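Local coordinates for cytochrome P450 monooxygenase (Rhodococcus sp. ECU0066, PDB 6KBH), which probably oxidises organic substrates at a heme as a monooxygenase, with FMN and a [2Fe-2S] cluster in the same chain to relay electrons, at residues A507-D512 and P566-K571; R500-W505 and T532-A537; Y658-E663 and E684-T689. All coordinates share one frame; numbering follows the deposited sequence.

Contact 1: A507-D512 and P566-K571; sequences AGSHID and PRNHFK. With FMN (flavin mononucleotide), chain B.
His510 and Arg567 form a hydrogen-bonded antiparallel pair between strands 510-515 and 560-567, neighbours in the six-stranded flavin-binding sheet of the reductase part. The grip is uneven: His510 N reaches Arg567 O at 3.0 Å and almost straight, whereas the return bond from Arg567 N to His510 O is weak. Close packing gathers round the His510 ring. Its CG sits between the backbone N and the carbonyl carbon (chi1 55°), which turns the imidazole back over the partner strand, so that Arg567 O lies 3.3 Å above the ring plane, over its centre. The CE1 edge then points at the face of His569 in a T-shaped pair, centroids 4.7 Å apart, while His510 CB approaches FMN O4 at 3.5 Å.

Next to this pair, Asn568 ties the two segments together. ND2 donates to Ala507 O at 2.8 Å, coming from above the carbonyl plane, and OD1 accepts from Phe570 N at 2.7 Å, closing an Asx turn; asparagine suits this place because one side chain both gives and receives. Gly508 has a positive phi, and a side chain would run into Phe570 O and the preceding carbonyl, which calls for glycine.

Toward solvent the contact thins. Lys571 turns away into the open, and the bent chain of Arg567 is only partly covered. Its NH2 meets the syn side of Asp512 OD2 at 3.0 Å, with guanidinium and carboxylate planes 65° apart, so this is no flat two-pronged bridge. The same NH2 donates to the backbone O of Cys740, a ligand of the [2Fe-2S] cluster. One arginine therefore joins the flavin-binding sheet to the cluster loop, and its positive charge may be partly balanced by Asp512 while still influencing the cluster.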
loop_
_atom_site.group_PDB
_atom_site.type_symbol
_atom_site.label_atom_id
_atom_site.label_comp_id
_atom_site.label_asym_id
_atom_site.label_seq_id
_atom_site.Cartn_x
_atom_site.Cartn_y
_atom_site.Cartn_z
ATOM N N ALA A 507 -22.129 0.743 20.511
ATOM C CA ALA A 507 -21.404 1.328 21.629
ATOM C C ALA A 507 -20.038 0.677 21.808
ATOM O O ALA A 507 -19.844 -0.511 21.535
ATOM C CB ALA A 507 -22.204 1.198 22.915
ATOM N N GLY A 508 -19.089 1.476 22.291
ATOM C CA GLY A 508 -17.718 1.048 22.438
ATOM C C GLY A 508 -16.858 1.279 21.218
ATOM O O GLY A 508 -15.629 1.166 21.315
ATOM N N SER A 509 -17.461 1.605 20.077
ATOM C CA SER A 509 -16.699 1.828 18.857
ATOM C C SER A 509 -15.824 3.070 18.981
ATOM O O SER A 509 -16.129 4.010 19.721
ATOM C CB SER A 509 -17.629 1.971 17.651
ATOM O OG SER A 509 -18.661 1.001 17.674
ATOM N N HIS A 510 -14.727 3.062 18.235
ATOM C CA HIS A 510 -13.759 4.144 18.208
ATOM C C HIS A 510 -13.492 4.527 16.760
ATOM O O HIS A 510 -14.032 3.925 15.828
ATOM C CB HIS A 510 -12.454 3.726 18.891
ATOM C CG HIS A 510 -11.867 2.469 18.328
ATOM N ND1 HIS A 510 -12.107 1.229 18.878
ATOM C CD2 HIS A 510 -11.071 2.259 17.253
ATOM C CE1 HIS A 510 -11.473 0.309 18.173
ATOM N NE2 HIS A 510 -10.836 0.907 17.183
ATOM N N ILE A 511 -12.640 5.534 16.562
ATOM C CA ILE A 511 -12.143 5.847 15.229
ATOM C C ILE A 511 -10.665 6.183 15.308
ATOM O O ILE A 511 -10.155 6.620 16.340
ATOM C CB ILE A 511 -12.856 7.025 14.545
ATOM C CG1 ILE A 511 -14.300 7.149 14.958
ATOM C CG2 ILE A 511 -12.906 6.800 13.067
ATOM C CD1 ILE A 511 -14.830 8.470 14.530
ATOM N N ASP A 512 -9.991 6.020 14.175
ATOM C CA ASP A 512 -8.583 6.364 14.037
ATOM C C ASP A 512 -8.483 7.695 13.300
ATOM O O ASP A 512 -8.780 7.778 12.104
ATOM C CB ASP A 512 -7.822 5.259 13.310
ATOM C CG ASP A 512 -7.966 3.914 13.993
ATOM O OD1 ASP A 512 -8.983 3.707 14.687
ATOM O OD2 ASP A 512 -7.056 3.070 13.855
ATOM N N PRO A 566 -15.290 3.517 11.874
ATOM C CA PRO A 566 -15.433 2.862 13.179
ATOM C C PRO A 566 -15.084 1.383 13.140
ATOM O O PRO A 566 -15.589 0.625 12.308
ATOM C CB PRO A 566 -16.914 3.074 13.512
ATOM C CG PRO A 566 -17.309 4.288 12.735
ATOM C CD PRO A 566 -16.523 4.207 11.460
ATOM N N ARG A 567 -14.192 0.981 14.036
ATOM C CA ARG A 567 -14.087 -0.397 14.492
ATOM C C ARG A 567 -14.429 -0.451 15.975
ATOM O O ARG A 567 -14.556 0.578 16.643
ATOM C CB ARG A 567 -12.690 -0.974 14.248
ATOM C CG ARG A 567 -11.937 -0.385 13.080
ATOM C CD ARG A 567 -10.773 -1.293 12.730
ATOM N NE ARG A 567 -9.593 -0.995 13.536
ATOM C CZ ARG A 567 -8.753 0.003 13.289
ATOM N NH1 ARG A 567 -8.954 0.803 12.252
ATOM N NH2 ARG A 567 -7.706 0.199 14.080
ATOM N N ASN A 568 -14.564 -1.668 16.493
ATOM C CA ASN A 568 -14.998 -1.850 17.873
ATOM C C ASN A 568 -14.399 -3.137 18.417
ATOM O O ASN A 568 -14.697 -4.223 17.909
ATOM C CB ASN A 568 -16.528 -1.884 17.955
ATOM C CG ASN A 568 -17.051 -1.784 19.378
ATOM O OD1 ASN A 568 -16.283 -1.796 20.339
ATOM N ND2 ASN A 568 -18.368 -1.686 19.514
ATOM N N HIS A 569 -13.542 -3.014 19.432
ATOM C CA HIS A 569 -13.074 -4.157 20.204
ATOM C C HIS A 569 -13.742 -4.228 21.569
ATOM O O HIS A 569 -13.376 -5.077 22.388
ATOM C CB HIS A 569 -11.551 -4.120 20.389
ATOM C CG HIS A 569 -10.803 -3.518 19.240
ATOM N ND1 HIS A 569 -11.107 -3.790 17.924
ATOM C CD2 HIS A 569 -9.744 -2.675 19.215
ATOM C CE1 HIS A 569 -10.275 -3.130 17.137
ATOM N NE2 HIS A 569 -9.437 -2.447 17.896
ATOM N N PHE A 570 -14.713 -3.358 21.829
ATOM C CA PHE A 570 -15.342 -3.213 23.135
ATOM C C PHE A 570 -16.842 -3.455 23.034
ATOM O O PHE A 570 -17.648 -2.812 23.711
ATOM C CB PHE A 570 -15.038 -1.832 23.713
ATOM C CG PHE A 570 -15.277 -1.717 25.191
ATOM C CD1 PHE A 570 -15.053 -2.794 26.031
ATOM C CD2 PHE A 570 -15.699 -0.518 25.741
ATOM C CE1 PHE A 570 -15.263 -2.684 27.391
ATOM C CE2 PHE A 570 -15.906 -0.401 27.100
ATOM C CZ PHE A 570 -15.690 -1.487 27.926
ATOM N N LYS A 571 -17.225 -4.393 22.174
ATOM C CA LYS A 571 -18.627 -4.709 21.955
ATOM C C LYS A 571 -19.222 -5.369 23.193
ATOM O O LYS A 571 -18.534 -6.067 23.943
ATOM C CB LYS A 571 -18.768 -5.626 20.740
ATOM C CG LYS A 571 -17.799 -5.277 19.617
ATOM C CD LYS A 571 -18.177 -5.918 18.289
ATOM C CE LYS A 571 -17.691 -7.354 18.191
ATOM N NZ LYS A 571 -17.773 -7.858 16.788
HETATM N N1 FMN B . -6.879 4.302 22.697
HETATM C C2 FMN B . -7.216 3.128 22.143
HETATM O O2 FMN B . -6.294 2.301 21.846
HETATM N N3 FMN B . -8.488 2.794 21.888
HETATM C C4 FMN B . -9.467 3.666 22.201
HETATM O O4 FMN B . -10.763 3.352 21.955
HETATM C C4A FMN B . -9.147 4.893 22.780
HETATM N N5 FMN B . -10.133 5.752 23.085
HETATM C C5A FMN B . -9.811 6.928 23.636
HETATM C C6 FMN B . -10.848 7.791 23.940
HETATM C C7 FMN B . -10.576 9.012 24.510
HETATM C C7M FMN B . -11.829 9.878 24.791
HETATM C C8 FMN B . -9.259 9.394 24.793
HETATM C C8M FMN B . -8.911 10.732 25.414
HETATM C C9 FMN B . -8.219 8.519 24.500
HETATM C C9A FMN B . -8.484 7.282 23.906
HETATM N N10 FMN B . -7.496 6.411 23.603
HETATM C C10 FMN B . -7.818 5.216 23.035
HETATM C "C1'" FMN B . -6.054 6.739 23.835
HETATM C "C2'" FMN B . -5.450 7.508 22.687
HETATM O "O2'" FMN B . -5.329 6.779 21.535
HETATM C "C3'" FMN B . -4.094 8.053 23.053
HETATM O "O3'" FMN B . -3.186 7.074 23.483
HETATM C "C4'" FMN B . -4.212 9.174 24.109
HETATM O "O4'" FMN B . -5.170 10.151 23.955
HETATM C "C5'" FMN B . -2.904 10.016 24.193
HETATM O "O5'" FMN B . -2.251 10.359 22.946
HETATM P P FMN B . -0.763 10.860 22.998
HETATM O O1P FMN B . -0.092 10.611 21.672
HETATM O O2P FMN B . -0.701 12.328 23.277
HETATM O O3P FMN B . -0.071 10.109 24.092
#

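Contact 2: R500-W505 and T532-A537; sequences RPLPKW and TTFQVA. With FMN (flavin mononucleotide), chain B.
A methyl of Leu502 lies over one face of the Phe534 ring: CD2 stands 3.6 Å from the ring centroid and only 5° off the normal, a CH-pi contact centred on the ring. Ile511 CD1 approaches from the opposite side, near the CD2 rim. At the edge, close to the ring plane, lies Pro503 O, while Trp505 comes in obliquely, with CD1 3.4 Å from Phe534 CE1 and the indole plane turned 76° from the phenyl.

Leucine suits its place because it forks. With CG beside the backbone N and anti to the carbonyl carbon (chi1 -61°), CD2 reaches the ring and the Thr533 backbone, and CD1 rests on the backbone of Thr532, 3.5 Å from its carbonyl carbon. No hydrogen bond crosses between the segments; the contact is apolar, and the backbone O of Leu502 accepts from Arg531 NE. Farther along the chain Ala537 reaches the dimethylbenzene end of FMN.

Segment 500-505 is a loop between strands 489-496 and 510-515, and it folds over strand 533-536 at the edge of the antiparallel sheet. Met477 of strand 475-486 touches both Leu502 and Phe534.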
loop_
_atom_site.group_PDB
_atom_site.type_symbol
_atom_site.label_atom_id
_atom_site.label_comp_id
_atom_site.label_asym_id
_atom_site.label_seq_id
_atom_site.Cartn_x
_atom_site.Cartn_y
_atom_site.Cartn_z
ATOM N N ARG A 500 -22.762 12.607 2.499
ATOM C CA ARG A 500 -23.390 11.293 2.405
ATOM C C ARG A 500 -23.219 10.532 3.716
ATOM O O ARG A 500 -22.109 10.499 4.269
ATOM C CB ARG A 500 -22.804 10.513 1.237
ATOM C CG ARG A 500 -22.331 11.427 0.103
ATOM C CD ARG A 500 -23.515 12.011 -0.677
ATOM N NE ARG A 500 -23.230 13.343 -1.213
ATOM C CZ ARG A 500 -24.091 14.066 -1.923
ATOM N NH1 ARG A 500 -25.300 13.590 -2.193
ATOM N NH2 ARG A 500 -23.742 15.266 -2.369
ATOM N N PRO A 501 -24.289 9.906 4.216
ATOM C CA PRO A 501 -24.346 9.528 5.633
ATOM C C PRO A 501 -23.230 8.589 6.070
ATOM O O PRO A 501 -22.718 7.775 5.296
ATOM C CB PRO A 501 -25.717 8.852 5.758
ATOM C CG PRO A 501 -26.536 9.473 4.676
ATOM C CD PRO A 501 -25.567 9.656 3.530
ATOM N N LEU A 502 -22.876 8.715 7.344
ATOM C CA LEU A 502 -21.825 8.006 8.050
ATOM C C LEU A 502 -22.316 6.624 8.485
ATOM O O LEU A 502 -23.518 6.422 8.686
ATOM C CB LEU A 502 -21.385 8.802 9.278
ATOM C CG LEU A 502 -20.793 10.216 9.181
ATOM C CD1 LEU A 502 -21.734 11.238 8.560
ATOM C CD2 LEU A 502 -20.431 10.660 10.574
ATOM N N PRO A 503 -21.406 5.661 8.635
ATOM C CA PRO A 503 -21.815 4.310 9.037
ATOM C C PRO A 503 -22.551 4.289 10.369
ATOM O O PRO A 503 -22.412 5.176 11.214
ATOM C CB PRO A 503 -20.485 3.555 9.137
ATOM C CG PRO A 503 -19.586 4.266 8.192
ATOM C CD PRO A 503 -19.981 5.717 8.263
ATOM N N LYS A 504 -23.358 3.246 10.539
ATOM C CA LYS A 504 -23.904 2.930 11.849
ATOM C C LYS A 504 -22.794 2.380 12.732
ATOM O O LYS A 504 -21.909 1.660 12.263
ATOM C CB LYS A 504 -25.033 1.908 11.720
ATOM C CG LYS A 504 -26.232 2.393 10.918
ATOM C CD LYS A 504 -26.823 1.276 10.068
ATOM C CE LYS A 504 -27.930 1.795 9.162
ATOM N NZ LYS A 504 -29.241 1.868 9.866
ATOM N N TRP A 505 -22.830 2.729 14.016
ATOM C CA TRP A 505 -21.834 2.245 14.960
ATOM C C TRP A 505 -22.513 1.895 16.274
ATOM O O TRP A 505 -23.407 2.614 16.731
ATOM C CB TRP A 505 -20.724 3.281 15.195
ATOM C CG TRP A 505 -21.222 4.635 15.603
ATOM C CD1 TRP A 505 -21.557 5.671 14.777
ATOM C CD2 TRP A 505 -21.432 5.105 16.941
ATOM N NE1 TRP A 505 -21.966 6.754 15.519
ATOM C CE2 TRP A 505 -21.899 6.432 16.849
ATOM C CE3 TRP A 505 -21.273 4.532 18.207
ATOM C CZ2 TRP A 505 -22.207 7.194 17.976
ATOM C CZ3 TRP A 505 -21.580 5.290 19.323
ATOM C CH2 TRP A 505 -22.042 6.606 19.200
ATOM N N THR A 532 -25.061 12.323 10.742
ATOM C CA THR A 532 -24.235 13.284 10.026
ATOM C C THR A 532 -22.956 13.618 10.780
ATOM O O THR A 532 -22.138 14.393 10.263
ATOM C CB THR A 532 -25.011 14.576 9.723
ATOM O OG1 THR A 532 -24.084 15.593 9.324
ATOM C CG2 THR A 532 -25.766 15.073 10.937
ATOM N N THR A 533 -22.744 13.028 11.969
ATOM C CA THR A 533 -21.596 13.371 12.808
ATOM C C THR A 533 -21.054 12.240 13.673
ATOM O O THR A 533 -21.740 11.266 14.007
ATOM C CB THR A 533 -21.915 14.501 13.781
ATOM O OG1 THR A 533 -23.272 14.393 14.237
ATOM C CG2 THR A 533 -21.597 15.850 13.180
ATOM N N PHE A 534 -19.805 12.450 14.080
ATOM C CA PHE A 534 -19.142 11.735 15.155
ATOM C C PHE A 534 -18.711 12.741 16.217
ATOM O O PHE A 534 -18.380 13.889 15.903
ATOM C CB PHE A 534 -17.926 10.981 14.632
ATOM C CG PHE A 534 -18.270 9.797 13.786
ATOM C CD1 PHE A 534 -19.465 9.122 13.958
ATOM C CD2 PHE A 534 -17.395 9.363 12.808
ATOM C CE1 PHE A 534 -19.775 8.031 13.171
ATOM C CE2 PHE A 534 -17.693 8.279 12.026
ATOM C CZ PHE A 534 -18.885 7.610 12.203
ATOM N N GLN A 535 -18.717 12.309 17.476
ATOM C CA GLN A 535 -18.247 13.132 18.584
ATOM C C GLN A 535 -17.229 12.352 19.397
ATOM O O GLN A 535 -17.482 11.206 19.786
ATOM C CB GLN A 535 -19.402 13.589 19.484
ATOM C CG GLN A 535 -19.863 15.013 19.221
ATOM C CD GLN A 535 -21.010 15.428 20.119
ATOM O OE1 GLN A 535 -21.674 14.590 20.724
ATOM N NE2 GLN A 535 -21.254 16.731 20.205
ATOM N N VAL A 536 -16.083 12.975 19.650
ATOM C CA VAL A 536 -15.037 12.406 20.485
ATOM C C VAL A 536 -14.645 13.439 21.531
ATOM O O VAL A 536 -14.789 14.647 21.321
ATOM C CB VAL A 536 -13.806 11.969 19.662
ATOM C CG1 VAL A 536 -14.152 10.780 18.787
ATOM C CG2 VAL A 536 -13.299 13.125 18.818
ATOM N N ALA A 537 -14.147 12.956 22.666
ATOM C CA ALA A 537 -13.793 13.818 23.792
ATOM C C ALA A 537 -12.341 13.561 24.190
ATOM O O ALA A 537 -12.080 12.772 25.094
ATOM C CB ALA A 537 -14.744 13.597 24.964
HETATM N N1 FMN B . -6.879 4.302 22.697
HETATM C C2 FMN B . -7.216 3.128 22.143
HETATM O O2 FMN B . -6.294 2.301 21.846
HETATM N N3 FMN B . -8.488 2.794 21.888
HETATM C C4 FMN B . -9.467 3.666 22.201
HETATM O O4 FMN B . -10.763 3.352 21.955
HETATM C C4A FMN B . -9.147 4.893 22.780
HETATM N N5 FMN B . -10.133 5.752 23.085
HETATM C C5A FMN B . -9.811 6.928 23.636
HETATM C C6 FMN B . -10.848 7.791 23.940
HETATM C C7 FMN B . -10.576 9.012 24.510
HETATM C C7M FMN B . -11.829 9.878 24.791
HETATM C C8 FMN B . -9.259 9.394 24.793
HETATM C C8M FMN B . -8.911 10.732 25.414
HETATM C C9 FMN B . -8.219 8.519 24.500
HETATM C C9A FMN B . -8.484 7.282 23.906
HETATM N N10 FMN B . -7.496 6.411 23.603
HETATM C C10 FMN B . -7.818 5.216 23.035
HETATM C "C1'" FMN B . -6.054 6.739 23.835
HETATM C "C2'" FMN B . -5.450 7.508 22.687
HETATM O "O2'" FMN B . -5.329 6.779 21.535
HETATM C "C3'" FMN B . -4.094 8.053 23.053
HETATM O "O3'" FMN B . -3.186 7.074 23.483
HETATM C "C4'" FMN B . -4.212 9.174 24.109
HETATM O "O4'" FMN B . -5.170 10.151 23.955
HETATM C "C5'" FMN B . -2.904 10.016 24.193
HETATM O "O5'" FMN B . -2.251 10.359 22.946
HETATM P P FMN B . -0.763 10.860 22.998
HETATM O O1P FMN B . -0.092 10.611 21.672
HETATM O O2P FMN B . -0.701 12.328 23.277
HETATM O O3P FMN B . -0.071 10.109 24.092
#

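Contact 3: Y658-E663 and E684-T689; sequences YSCGPE and EHFSST. With FMN (flavin mononucleotide), chain B.
His685 ND1 is held by both carboxylate oxygens of Glu663: it donates to OE1 at 2.8 Å, on the syn lone pair, and weakly to OE2 at 3.2 Å. The bond closes a beta-alpha-beta unit of strand 655-661, helix 663-672 and strand 681-685, in the parallel five-stranded sheet of the ferredoxin-reductase-type nucleotide-binding domain. Glu663 opens the helix, right after Pro662 at the N-cap, where a negative side chain would be favoured by the helix dipole. Its chain bends at chi2 (-59°), bringing the carboxylate across to the imidazole with the two planes only 26° apart. This His-carboxylate bond joins the helix start to the end of strand 681-685.

At the strand ends, Glu684 N donates to Ser659 O at 3.2 Å, the sound backbone bond in an otherwise loose pairing. Glu684 and Phe686 reach the flavin. Glu684 leads its carboxylate toward the pyrimidine end, OE2 3.1 Å from FMN O4. Phe686 lays its flat ring over the isoalloxazine, a place an aromatic fits well; as in reductases related to phthalate dioxygenase reductase, it probably occupies the side on which a nicotinamide would have to approach. FMN N5 lies 3.3 Å from the phenyl plane, off toward the rim. On Cys660, SG stands anti to the backbone N (chi1 174°) and makes an oblique sulfur-aromatic contact, 3.8 Å from the Phe686 ring centroid.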
loop_
_atom_site.group_PDB
_atom_site.type_symbol
_atom_site.label_atom_id
_atom_site.label_comp_id
_atom_site.label_asym_id
_atom_site.label_seq_id
_atom_site.Cartn_x
_atom_site.Cartn_y
_atom_site.Cartn_z
ATOM N N TYR A 658 -18.596 -4.320 32.017
ATOM C CA TYR A 658 -17.655 -3.691 31.103
ATOM C C TYR A 658 -17.038 -2.474 31.773
ATOM O O TYR A 658 -17.688 -1.793 32.575
ATOM C CB TYR A 658 -18.299 -3.282 29.778
ATOM C CG TYR A 658 -19.074 -4.380 29.112
ATOM C CD1 TYR A 658 -20.324 -4.751 29.575
ATOM C CD2 TYR A 658 -18.555 -5.044 28.021
ATOM C CE1 TYR A 658 -21.032 -5.746 28.975
ATOM C CE2 TYR A 658 -19.255 -6.053 27.410
ATOM C CZ TYR A 658 -20.500 -6.397 27.895
ATOM O OH TYR A 658 -21.230 -7.399 27.304
ATOM N N SER A 659 -15.773 -2.208 31.441
ATOM C CA SER A 659 -15.041 -1.197 32.177
ATOM C C SER A 659 -13.896 -0.646 31.350
ATOM O O SER A 659 -13.360 -1.318 30.466
ATOM C CB SER A 659 -14.501 -1.771 33.480
ATOM O OG SER A 659 -13.475 -2.728 33.238
ATOM N N CYS A 660 -13.506 0.586 31.681
ATOM C CA CYS A 660 -12.552 1.310 30.856
ATOM C C CYS A 660 -11.960 2.492 31.611
ATOM O O CYS A 660 -12.694 3.286 32.206
ATOM C CB CYS A 660 -13.235 1.770 29.569
ATOM S SG CYS A 660 -12.217 2.812 28.549
ATOM N N GLY A 661 -10.635 2.609 31.598
ATOM C CA GLY A 661 -9.958 3.695 32.264
ATOM C C GLY A 661 -8.462 3.470 32.343
ATOM O O GLY A 661 -7.875 2.759 31.521
ATOM N N PRO A 662 -7.815 4.082 33.336
ATOM C CA PRO A 662 -6.378 3.858 33.519
ATOM C C PRO A 662 -6.101 2.406 33.870
ATOM O O PRO A 662 -6.940 1.715 34.451
ATOM C CB PRO A 662 -6.011 4.796 34.678
ATOM C CG PRO A 662 -7.150 5.773 34.768
ATOM C CD PRO A 662 -8.361 5.009 34.338
ATOM N N GLU A 663 -4.902 1.945 33.507
ATOM C CA GLU A 663 -4.565 0.540 33.713
ATOM C C GLU A 663 -4.628 0.152 35.183
ATOM O O GLU A 663 -4.949 -0.998 35.506
ATOM C CB GLU A 663 -3.179 0.241 33.140
ATOM C CG GLU A 663 -3.057 0.496 31.645
ATOM C CD GLU A 663 -4.044 -0.324 30.827
ATOM O OE1 GLU A 663 -4.266 -1.507 31.167
ATOM O OE2 GLU A 663 -4.602 0.215 29.847
ATOM N N GLU A 684 -11.562 -2.284 27.970
ATOM C CA GLU A 684 -10.922 -1.648 26.829
ATOM C C GLU A 684 -9.758 -0.811 27.340
ATOM O O GLU A 684 -9.937 0.065 28.195
ATOM C CB GLU A 684 -11.902 -0.774 26.034
ATOM C CG GLU A 684 -11.220 0.222 25.101
ATOM C CD GLU A 684 -11.983 0.452 23.805
ATOM O OE1 GLU A 684 -11.981 -0.449 22.937
ATOM O OE2 GLU A 684 -12.567 1.543 23.644
ATOM N N HIS A 685 -8.567 -1.089 26.824
ATOM C CA HIS A 685 -7.371 -0.363 27.213
ATOM C C HIS A 685 -7.172 0.844 26.306
ATOM O O HIS A 685 -7.374 0.765 25.088
ATOM C CB HIS A 685 -6.144 -1.273 27.140
ATOM C CG HIS A 685 -6.287 -2.552 27.902
ATOM N ND1 HIS A 685 -6.014 -2.649 29.250
ATOM C CD2 HIS A 685 -6.660 -3.792 27.504
ATOM C CE1 HIS A 685 -6.218 -3.892 29.649
ATOM N NE2 HIS A 685 -6.609 -4.606 28.609
ATOM N N PHE A 686 -6.792 1.967 26.913
ATOM C CA PHE A 686 -6.389 3.160 26.179
ATOM C C PHE A 686 -4.875 3.296 26.098
ATOM O O PHE A 686 -4.376 4.200 25.421
ATOM C CB PHE A 686 -6.987 4.415 26.824
ATOM C CG PHE A 686 -8.463 4.581 26.588
ATOM C CD1 PHE A 686 -9.233 3.538 26.098
ATOM C CD2 PHE A 686 -9.081 5.789 26.854
ATOM C CE1 PHE A 686 -10.584 3.700 25.878
ATOM C CE2 PHE A 686 -10.436 5.952 26.645
ATOM C CZ PHE A 686 -11.187 4.910 26.152
ATOM N N SER A 687 -4.145 2.419 26.781
ATOM C CA SER A 687 -2.694 2.378 26.782
ATOM C C SER A 687 -2.272 0.930 26.585
ATOM O O SER A 687 -3.080 0.005 26.707
ATOM C CB SER A 687 -2.116 2.940 28.091
ATOM O OG SER A 687 -2.753 4.153 28.455
ATOM N N SER A 688 -1.016 0.764 26.265
ATOM C CA SER A 688 -0.484 -0.525 26.053
ATOM C C SER A 688 0.619 -0.882 27.005
ATOM O O SER A 688 1.418 -0.071 27.402
ATOM C CB SER A 688 0.037 -0.683 24.647
ATOM O OG SER A 688 0.704 -1.932 24.515
ATOM N N THR A 689 0.603 -2.133 27.387
ATOM C CA THR A 689 1.574 -2.664 28.290
ATOM C C THR A 689 2.997 -2.889 27.811
ATOM O O THR A 689 3.950 -2.433 28.402
ATOM C CB THR A 689 1.081 -4.035 28.817
ATOM O OG1 THR A 689 1.488 -5.104 27.955
ATOM C CG2 THR A 689 -0.419 -4.072 28.988
HETATM N N1 FMN B . -6.879 4.302 22.697
HETATM C C2 FMN B . -7.216 3.128 22.143
HETATM O O2 FMN B . -6.294 2.301 21.846
HETATM N N3 FMN B . -8.488 2.794 21.888
HETATM C C4 FMN B . -9.467 3.666 22.201
HETATM O O4 FMN B . -10.763 3.352 21.955
HETATM C C4A FMN B . -9.147 4.893 22.780
HETATM N N5 FMN B . -10.133 5.752 23.085
HETATM C C5A FMN B . -9.811 6.928 23.636
HETATM C C6 FMN B . -10.848 7.791 23.940
HETATM C C7 FMN B . -10.576 9.012 24.510
HETATM C C7M FMN B . -11.829 9.878 24.791
HETATM C C8 FMN B . -9.259 9.394 24.793
HETATM C C8M FMN B . -8.911 10.732 25.414
HETATM C C9 FMN B . -8.219 8.519 24.500
HETATM C C9A FMN B . -8.484 7.282 23.906
HETATM N N10 FMN B . -7.496 6.411 23.603
HETATM C C10 FMN B . -7.818 5.216 23.035
HETATM C "C1'" FMN B . -6.054 6.739 23.835
HETATM C "C2'" FMN B . -5.450 7.508 22.687
HETATM O "O2'" FMN B . -5.329 6.779 21.535
HETATM C "C3'" FMN B . -4.094 8.053 23.053
HETATM O "O3'" FMN B . -3.186 7.074 23.483
HETATM C "C4'" FMN B . -4.212 9.174 24.109
HETATM O "O4'" FMN B . -5.170 10.151 23.955
HETATM C "C5'" FMN B . -2.904 10.016 24.193
HETATM O "O5'" FMN B . -2.251 10.359 22.946
HETATM P P FMN B . -0.763 10.860 22.998
HETATM O O1P FMN B . -0.092 10.611 21.672
HETATM O O2P FMN B . -0.701 12.328 23.277
HETATM O O3P FMN B . -0.071 10.109 24.092
#

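In the fold
All three contacts touch one FMN. Contacts 1 and 2 both reach the same antiparallel sheet, with centres 12 Å apart, and meet where Pro566 CG packs on Phe534 CZ at 3.7 Å; contact 2 reaches the methyl-bearing end of the flavin and contact 1 its O4. Contact 3 lies in the following parallel sheet, 13 Å from contact 1 between centres. Phe570 bridges the two domains there, its CB 3.4 Å from Glu684 OE1. Contacts 2 and 3 do not touch, their centres being 23 Å apart. The side chain of Arg567 in contact 1 lies about 6 Å from the [2Fe-2S] cluster, that of His685 in contact 3 about 12 Å.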